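Side-chain contact in death on curing protein (Enterobacteria phage P1, PDB 3DD7), which is a toxin of the Fic/Doc family that probably blocks bacterial translation and is inhibited by its antitoxin partner Phd: residues Y58-A63 / S112-T117. The protein carries 2 engineered substitutions. Sequence-based numbering, arbitrary orientation. Where two conformers were deposited one is given.
Sequences YLVATA and SSVADT
V114 of helix 111-122 meets two consecutive residues of helix 51-65, presenting one methyl to each. Its CG1 reaches CD1 of L59 at 4.0 Å, and its CG2 touches CG2 of V60, also at 4.0 Å, so the branched end of one valine is divided between two neighbours. The side-chain torsion of V114 (chi1 175°) explains the split: CG1 stands anti to the backbone N and turns to the leucine, while CG2, anti to the carbonyl carbon, goes to V60. V60 adopts the same rotamer and likewise offers CG2, and in both pairs the side chains meet at a slant. In L59 an extended chain carries the contact, with CG anti to the backbone N (chi1 -165°), and a single terminal methyl does the touching.

The interface is small, 111 Å² over both sides, and the CA atoms of V60 and V114 are still 7.9 Å apart; between 58-63 and 112-117 only methyl groups meet, without polar bonds. All three residues are buried. Around L59 the packing continues onto L77 and A80 of helix 72-86 and A104 of helix 97-105, while V114 also rests on L100 and, together with A115, on A56, one turn earlier along helix 51-65. The character changes across helix 111-122: S112 and D116 face solvent, and D116 makes a long, weak ion pair with R119. T117 lies between the two sides, partly exposed yet resting on L100, the residue that V114 also touches. The contact is plain hydrophobic helix packing, joining the last modelled helix, 111-122, to helix 51-65 in the interior of the compact, all-alpha Fic/Doc fold.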
# COMPACT_ATOMS: atom_id res chain seq x y z
N TYR A 58 -5.76 -0.43 -3.07
CA TYR A 58 -4.68 -1.20 -2.43
C TYR A 58 -4.33 -0.64 -1.06
O TYR A 58 -4.18 -1.40 -0.09
CB TYR A 58 -3.40 -1.21 -3.26
CG TYR A 58 -3.39 -2.23 -4.39
CD1 TYR A 58 -3.10 -3.58 -4.14
CD2 TYR A 58 -3.68 -1.84 -5.69
CE1 TYR A 58 -3.09 -4.51 -5.18
CE2 TYR A 58 -3.65 -2.75 -6.74
CZ TYR A 58 -3.37 -4.09 -6.48
OH TYR A 58 -3.35 -5.00 -7.52
N LEU A 59 -4.16 0.68 -0.97
CA LEU A 59 -3.78 1.29 0.28
C LEU A 59 -4.82 0.99 1.37
O LEU A 59 -4.48 0.47 2.44
CB LEU A 59 -3.56 2.79 0.12
CG LEU A 59 -2.82 3.50 1.27
CD1 LEU A 59 -2.13 4.81 0.81
CD2 LEU A 59 -3.77 3.77 2.46
N VAL A 60 -6.09 1.31 1.11
CA VAL A 60 -7.13 1.11 2.11
C VAL A 60 -7.30 -0.38 2.45
O VAL A 60 -7.41 -0.76 3.63
CB VAL A 60 -8.49 1.75 1.70
CG1 VAL A 60 -9.59 1.47 2.75
CG2 VAL A 60 -8.35 3.25 1.52
N ALA A 61 -7.30 -1.24 1.42
CA ALA A 61 -7.54 -2.67 1.65
C ALA A 61 -6.50 -3.30 2.58
O ALA A 61 -6.85 -4.08 3.48
CB ALA A 61 -7.64 -3.42 0.32
N THR A 62 -5.24 -2.94 2.38
CA THR A 62 -4.16 -3.47 3.22
C THR A 62 -4.14 -2.79 4.59
O THR A 62 -3.98 -3.45 5.62
CB THR A 62 -2.82 -3.39 2.49
OG1 THR A 62 -2.90 -4.24 1.34
CG2 THR A 62 -1.67 -3.88 3.37
N ALA A 63 -4.34 -1.47 4.59
CA ALA A 63 -4.31 -0.73 5.84
C ALA A 63 -5.37 -1.21 6.83
O ALA A 63 -5.12 -1.24 8.04
CB ALA A 63 -4.43 0.78 5.57
N SER A 112 -12.00 6.90 -1.97
CA SER A 112 -12.14 8.10 -2.81
C SER A 112 -11.26 9.24 -2.29
O SER A 112 -10.56 9.92 -3.06
CB SER A 112 -13.62 8.53 -2.84
OG SER A 112 -13.80 9.70 -3.62
N SER A 113 -11.30 9.46 -0.98
CA SER A 113 -10.53 10.54 -0.39
C SER A 113 -9.01 10.26 -0.45
O SER A 113 -8.21 11.17 -0.71
CB SER A 113 -11.03 10.79 1.03
OG SER A 113 -12.43 11.08 1.01
N VAL A 114 -8.62 9.02 -0.20
CA VAL A 114 -7.21 8.64 -0.35
C VAL A 114 -6.75 8.89 -1.80
O VAL A 114 -5.69 9.48 -2.04
CB VAL A 114 -6.92 7.18 0.10
CG1 VAL A 114 -5.48 6.83 -0.21
CG2 VAL A 114 -7.16 7.07 1.61
N ALA A 115 -7.59 8.48 -2.75
CA ALA A 115 -7.27 8.70 -4.16
C ALA A 115 -7.12 10.19 -4.46
O ALA A 115 -6.22 10.58 -5.22
CB ALA A 115 -8.31 8.06 -5.07
N ASP A 116 -7.98 11.01 -3.86
CA ASP A 116 -7.93 12.46 -4.10
C ASP A 116 -6.59 13.02 -3.65
O ASP A 116 -6.00 13.87 -4.32
CB ASP A 116 -9.07 13.18 -3.37
CG ASP A 116 -10.41 13.05 -4.08
OD1 ASP A 116 -10.43 12.83 -5.31
OD2 ASP A 116 -11.46 13.20 -3.41
N THR A 117 -6.10 12.52 -2.52
CA THR A 117 -4.83 12.99 -1.98
C THR A 117 -3.66 12.50 -2.84
O THR A 117 -2.75 13.27 -3.16
CB THR A 117 -4.66 12.57 -0.51
OG1 THR A 117 -5.76 13.12 0.24
CG2 THR A 117 -3.35 13.10 0.05